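Local coordinates for uncharacterized protein (PDB 1ZBS) that probably phosphorylates N-acetylglucosamine with ATP, as a putative sugar kinase of the ASKHA (acetate and sugar kinase, Hsc70, actin) superfamily, at residues Met163-Leu177 / Phe199-Val212. Residues are numbered along the deposited sequence; the frame is centred on the assembly and turned at random.
Sequences MPEGLCEAFLQEYGL and FSPFIAQHLDIPAV
Phe202 pushes its ring as a knob into a hole formed by Leu167, Ala170, Phe171 and Glu174, joining helices 167-174 and 200-204, which run obliquely antiparallel (145°), in an all-helical part of this ASKHA-type fold. CG anti to the backbone N (chi1 -177°) carries the ring across to helix 167-174, where one face takes the edge of Phe171, CD1 of Phe171 lying 3.6 Å from CD2 of Phe202. At the rim of the Phe202 ring, CD1 of Leu167 approaches CZ, and OE1 of Glu174 meets the hydrogen-bearing, partly positive edge, 3.3 Å from CD1 of Phe202. The aromatic cluster continues through Phe199: Phe171 turns CZ edge-to-face onto Phe199, with centroids 5.1 Å apart, and Phe199 points its edge at the face of Tyr175, the planes 78° apart. Leu177, whose N closes the Schellman motif ending helix 167-174 by bonding to Leu172 O, touches CZ of Phe199 with CD1. Leu158 of helix 147-159 also touches Leu167 and Phe171. Toward helix 210-229 the contact is aliphatic: Leu167 and Ile209 meet tip to tip, Pro164 rests on CG2 of Ile209, and the bent selenomethionine Met163 sets SE 3.6 Å from CB of Ala211.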
loop_
_atom_site.group_PDB
_atom_site.type_symbol
_atom_site.label_atom_id
_atom_site.label_comp_id
_atom_site.label_asym_id
_atom_site.label_seq_id
_atom_site.Cartn_x
_atom_site.Cartn_y
_atom_site.Cartn_z
HETATM N N MSE A 163 -5.899 -16.563 9.395
HETATM C CA MSE A 163 -6.068 -17.766 8.586
HETATM C C MSE A 163 -5.957 -19.021 9.472
HETATM O O MSE A 163 -5.494 -18.946 10.608
HETATM C CB MSE A 163 -5.000 -17.804 7.483
HETATM C CG MSE A 163 -5.098 -16.688 6.436
HETATM SE SE MSE A 163 -6.579 -16.906 5.183
HETATM C CE MSE A 163 -7.349 -15.127 5.257
ATOM N N PRO A 164 -6.392 -20.191 8.968
ATOM C CA PRO A 164 -6.299 -21.410 9.782
ATOM C C PRO A 164 -4.874 -21.643 10.285
ATOM O O PRO A 164 -3.914 -21.173 9.674
ATOM C CB PRO A 164 -6.767 -22.495 8.818
ATOM C CG PRO A 164 -7.796 -21.776 8.007
ATOM C CD PRO A 164 -7.083 -20.470 7.698
ATOM N N GLU A 165 -4.744 -22.361 11.398
ATOM C CA GLU A 165 -3.439 -22.652 11.993
ATOM C C GLU A 165 -2.585 -23.441 11.015
ATOM O O GLU A 165 -3.051 -24.404 10.402
ATOM C CB GLU A 165 -3.614 -23.460 13.291
ATOM C CG GLU A 165 -2.382 -23.528 14.228
ATOM C CD GLU A 165 -1.241 -24.419 13.714
ATOM O OE1 GLU A 165 -1.491 -25.594 13.363
ATOM O OE2 GLU A 165 -0.086 -23.940 13.686
ATOM N N GLY A 166 -1.333 -23.020 10.873
ATOM C CA GLY A 166 -0.420 -23.700 9.972
ATOM C C GLY A 166 -0.292 -23.096 8.581
ATOM O O GLY A 166 0.758 -23.227 7.955
ATOM N N LEU A 167 -1.341 -22.438 8.092
ATOM C CA LEU A 167 -1.301 -21.845 6.755
ATOM C C LEU A 167 -0.162 -20.852 6.628
ATOM O O LEU A 167 0.528 -20.804 5.606
ATOM C CB LEU A 167 -2.620 -21.139 6.424
ATOM C CG LEU A 167 -2.827 -20.697 4.966
ATOM C CD1 LEU A 167 -2.607 -21.878 4.032
ATOM C CD2 LEU A 167 -4.234 -20.136 4.785
ATOM N N CYS A 168 0.039 -20.054 7.668
ATOM C CA CYS A 168 1.101 -19.064 7.635
ATOM C C CYS A 168 2.432 -19.768 7.469
ATOM O O CYS A 168 3.196 -19.456 6.558
ATOM C CB CYS A 168 1.102 -18.237 8.924
ATOM S SG CYS A 168 2.255 -16.853 8.893
ATOM N N GLU A 169 2.703 -20.729 8.348
ATOM C CA GLU A 169 3.952 -21.470 8.288
ATOM C C GLU A 169 4.083 -22.232 6.971
ATOM O O GLU A 169 5.183 -22.388 6.449
ATOM C CB GLU A 169 4.066 -22.439 9.474
ATOM C CG GLU A 169 4.121 -21.758 10.838
ATOM C CD GLU A 169 2.746 -21.573 11.458
ATOM O OE1 GLU A 169 1.870 -20.962 10.813
ATOM O OE2 GLU A 169 2.543 -22.043 12.597
ATOM N N ALA A 170 2.958 -22.689 6.430
ATOM C CA ALA A 170 2.961 -23.416 5.164
ATOM C C ALA A 170 3.341 -22.471 4.016
ATOM O O ALA A 170 4.038 -22.868 3.079
ATOM C CB ALA A 170 1.586 -24.027 4.908
ATOM N N PHE A 171 2.872 -21.223 4.110
ATOM C CA PHE A 171 3.128 -20.175 3.121
ATOM C C PHE A 171 4.578 -19.715 3.183
ATOM O O PHE A 171 5.289 -19.712 2.177
ATOM C CB PHE A 171 2.209 -18.961 3.386
ATOM C CG PHE A 171 2.469 -17.771 2.484
ATOM C CD1 PHE A 171 1.899 -17.700 1.214
ATOM C CD2 PHE A 171 3.273 -16.719 2.910
ATOM C CE1 PHE A 171 2.121 -16.593 0.378
ATOM C CE2 PHE A 171 3.507 -15.602 2.083
ATOM C CZ PHE A 171 2.927 -15.540 0.814
ATOM N N LEU A 172 5.015 -19.320 4.372
ATOM C CA LEU A 172 6.379 -18.824 4.549
ATOM C C LEU A 172 7.457 -19.828 4.131
ATOM O O LEU A 172 8.454 -19.453 3.511
ATOM C CB LEU A 172 6.589 -18.405 6.010
ATOM C CG LEU A 172 5.690 -17.272 6.548
ATOM C CD1 LEU A 172 6.003 -17.034 8.029
ATOM C CD2 LEU A 172 5.940 -15.985 5.752
ATOM N N GLN A 173 7.250 -21.097 4.469
ATOM C CA GLN A 173 8.202 -22.151 4.134
ATOM C C GLN A 173 8.256 -22.471 2.625
ATOM O O GLN A 173 9.320 -22.777 2.085
ATOM C CB GLN A 173 7.875 -23.417 4.941
ATOM C CG GLN A 173 8.378 -23.398 6.398
ATOM C CD GLN A 173 7.721 -24.466 7.278
ATOM O OE1 GLN A 173 7.284 -25.515 6.789
ATOM N NE2 GLN A 173 7.663 -24.206 8.585
ATOM N N GLU A 174 7.116 -22.392 1.947
ATOM C CA GLU A 174 7.079 -22.673 0.524
ATOM C C GLU A 174 7.920 -21.668 -0.250
ATOM O O GLU A 174 8.604 -22.024 -1.215
ATOM C CB GLU A 174 5.647 -22.634 0.012
ATOM C CG GLU A 174 5.540 -22.936 -1.459
ATOM C CD GLU A 174 4.104 -22.996 -1.923
ATOM O OE1 GLU A 174 3.250 -23.468 -1.142
ATOM O OE2 GLU A 174 3.833 -22.593 -3.072
ATOM N N TYR A 175 7.869 -20.415 0.189
ATOM C CA TYR A 175 8.607 -19.327 -0.445
ATOM C C TYR A 175 9.861 -18.941 0.322
ATOM O O TYR A 175 10.525 -17.971 -0.031
ATOM C CB TYR A 175 7.699 -18.102 -0.586
ATOM C CG TYR A 175 6.497 -18.372 -1.458
ATOM C CD1 TYR A 175 6.630 -18.453 -2.843
ATOM C CD2 TYR A 175 5.244 -18.628 -0.900
ATOM C CE1 TYR A 175 5.550 -18.786 -3.652
ATOM C CE2 TYR A 175 4.149 -18.968 -1.706
ATOM C CZ TYR A 175 4.317 -19.045 -3.082
ATOM O OH TYR A 175 3.274 -19.392 -3.897
ATOM N N GLY A 176 10.185 -19.691 1.371
ATOM C CA GLY A 176 11.378 -19.382 2.141
ATOM C C GLY A 176 11.425 -17.925 2.560
ATOM O O GLY A 176 12.428 -17.238 2.384
ATOM N N LEU A 177 10.330 -17.436 3.115
ATOM C CA LEU A 177 10.297 -16.053 3.544
ATOM C C LEU A 177 10.019 -15.955 5.029
ATOM O O LEU A 177 9.612 -16.922 5.679
ATOM C CB LEU A 177 9.212 -15.279 2.786
ATOM C CG LEU A 177 9.484 -14.904 1.325
ATOM C CD1 LEU A 177 8.181 -14.444 0.661
ATOM C CD2 LEU A 177 10.544 -13.814 1.269
ATOM N N PHE A 199 2.185 -14.298 -5.458
ATOM C CA PHE A 199 1.715 -15.310 -4.527
ATOM C C PHE A 199 0.308 -15.754 -4.869
ATOM O O PHE A 199 -0.370 -16.409 -4.071
ATOM C CB PHE A 199 1.748 -14.756 -3.107
ATOM C CG PHE A 199 3.113 -14.317 -2.670
ATOM C CD1 PHE A 199 4.158 -15.235 -2.590
ATOM C CD2 PHE A 199 3.361 -12.992 -2.341
ATOM C CE1 PHE A 199 5.428 -14.834 -2.186
ATOM C CE2 PHE A 199 4.629 -12.585 -1.936
ATOM C CZ PHE A 199 5.663 -13.507 -1.859
ATOM N N SER A 200 -0.133 -15.406 -6.065
ATOM C CA SER A 200 -1.474 -15.772 -6.483
ATOM C C SER A 200 -1.669 -17.291 -6.558
ATOM O O SER A 200 -2.671 -17.813 -6.076
ATOM C CB SER A 200 -1.798 -15.119 -7.828
ATOM O OG SER A 200 -3.199 -15.080 -8.023
ATOM N N PRO A 201 -0.712 -18.022 -7.157
ATOM C CA PRO A 201 -0.815 -19.480 -7.272
ATOM C C PRO A 201 -1.085 -20.187 -5.940
ATOM O O PRO A 201 -1.763 -21.215 -5.899
ATOM C CB PRO A 201 0.534 -19.871 -7.867
ATOM C CG PRO A 201 0.852 -18.700 -8.747
ATOM C CD PRO A 201 0.492 -17.530 -7.850
ATOM N N PHE A 202 -0.544 -19.642 -4.852
ATOM C CA PHE A 202 -0.739 -20.226 -3.526
ATOM C C PHE A 202 -2.191 -20.013 -3.088
ATOM O O PHE A 202 -2.838 -20.914 -2.541
ATOM C CB PHE A 202 0.199 -19.566 -2.507
ATOM C CG PHE A 202 0.101 -20.155 -1.129
ATOM C CD1 PHE A 202 0.852 -21.278 -0.782
ATOM C CD2 PHE A 202 -0.786 -19.620 -0.193
ATOM C CE1 PHE A 202 0.721 -21.860 0.474
ATOM C CE2 PHE A 202 -0.926 -20.196 1.069
ATOM C CZ PHE A 202 -0.173 -21.323 1.406
ATOM N N ILE A 203 -2.690 -18.806 -3.336
ATOM C CA ILE A 203 -4.056 -18.450 -2.988
ATOM C C ILE A 203 -5.052 -19.289 -3.790
ATOM O O ILE A 203 -5.936 -19.939 -3.221
ATOM C CB ILE A 203 -4.305 -16.948 -3.248
ATOM C CG1 ILE A 203 -3.414 -16.115 -2.311
ATOM C CG2 ILE A 203 -5.772 -16.620 -3.062
ATOM C CD1 ILE A 203 -3.483 -14.602 -2.524
ATOM N N ALA A 204 -4.896 -19.293 -5.109
ATOM C CA ALA A 204 -5.788 -20.057 -5.968
ATOM C C ALA A 204 -5.828 -21.521 -5.552
ATOM O O ALA A 204 -6.878 -22.163 -5.608
ATOM C CB ALA A 204 -5.342 -19.941 -7.423
ATOM N N GLN A 205 -4.687 -22.050 -5.127
ATOM C CA GLN A 205 -4.621 -23.448 -4.720
ATOM C C GLN A 205 -5.213 -23.717 -3.339
ATOM O O GLN A 205 -5.265 -24.863 -2.900
ATOM C CB GLN A 205 -3.168 -23.941 -4.779
ATOM C CG GLN A 205 -2.707 -24.264 -6.196
ATOM C CD GLN A 205 -1.258 -24.705 -6.273
ATOM O OE1 GLN A 205 -0.783 -25.496 -5.452
ATOM N NE2 GLN A 205 -0.549 -24.210 -7.279
ATOM N N HIS A 206 -5.686 -22.666 -2.676
ATOM C CA HIS A 206 -6.251 -22.799 -1.344
ATOM C C HIS A 206 -7.657 -22.243 -1.203
ATOM O O HIS A 206 -8.120 -21.987 -0.089
ATOM C CB HIS A 206 -5.328 -22.128 -0.329
ATOM C CG HIS A 206 -4.106 -22.932 -0.009
ATOM N ND1 HIS A 206 -4.130 -24.004 0.854
ATOM C CD2 HIS A 206 -2.831 -22.832 -0.454
ATOM C CE1 HIS A 206 -2.921 -24.533 0.929
ATOM N NE2 HIS A 206 -2.115 -23.839 0.146
ATOM N N LEU A 207 -8.336 -22.073 -2.334
ATOM C CA LEU A 207 -9.704 -21.548 -2.364
ATOM C C LEU A 207 -10.679 -22.454 -1.618
ATOM O O LEU A 207 -11.802 -22.052 -1.304
ATOM C CB LEU A 207 -10.171 -21.393 -3.813
ATOM C CG LEU A 207 -9.471 -20.320 -4.645
ATOM C CD1 LEU A 207 -9.861 -20.456 -6.110
ATOM C CD2 LEU A 207 -9.844 -18.954 -4.108
ATOM N N ASP A 208 -10.251 -23.686 -1.353
ATOM C CA ASP A 208 -11.085 -24.639 -0.638
ATOM C C ASP A 208 -11.230 -24.223 0.817
ATOM O O ASP A 208 -12.053 -24.769 1.548
ATOM C CB ASP A 208 -10.498 -26.060 -0.731
ATOM C CG ASP A 208 -8.975 -26.074 -0.779
ATOM O OD1 ASP A 208 -8.398 -25.639 -1.809
ATOM O OD2 ASP A 208 -8.353 -26.527 0.211
ATOM N N ILE A 209 -10.425 -23.250 1.230
ATOM C CA ILE A 209 -10.466 -22.742 2.597
ATOM C C ILE A 209 -11.340 -21.489 2.615
ATOM O O ILE A 209 -11.136 -20.574 1.813
ATOM C CB ILE A 209 -9.058 -22.354 3.093
ATOM C CG1 ILE A 209 -8.131 -23.577 3.066
ATOM C CG2 ILE A 209 -9.147 -21.769 4.478
ATOM C CD1 ILE A 209 -6.704 -23.263 3.460
ATOM N N PRO A 210 -12.319 -21.428 3.536
ATOM C CA PRO A 210 -13.252 -20.302 3.692
ATOM C C PRO A 210 -12.605 -18.917 3.704
ATOM O O PRO A 210 -12.887 -18.082 2.844
ATOM C CB PRO A 210 -13.944 -20.614 5.018
ATOM C CG PRO A 210 -14.007 -22.101 4.996
ATOM C CD PRO A 210 -12.613 -22.477 4.529
ATOM N N ALA A 211 -11.746 -18.686 4.693
ATOM C CA ALA A 211 -11.053 -17.413 4.847
ATOM C C ALA A 211 -10.412 -16.919 3.553
ATOM O O ALA A 211 -10.423 -15.726 3.265
ATOM C CB ALA A 211 -9.997 -17.538 5.935
ATOM N N VAL A 212 -9.850 -17.841 2.782
ATOM C CA VAL A 212 -9.192 -17.507 1.521
ATOM C C VAL A 212 -10.214 -17.115 0.460
ATOM O O VAL A 212 -10.076 -16.078 -0.188
ATOM C CB VAL A 212 -8.356 -18.708 1.003
ATOM C CG1 VAL A 212 -7.736 -18.389 -0.344
ATOM C CG2 VAL A 212 -7.267 -19.048 2.012
#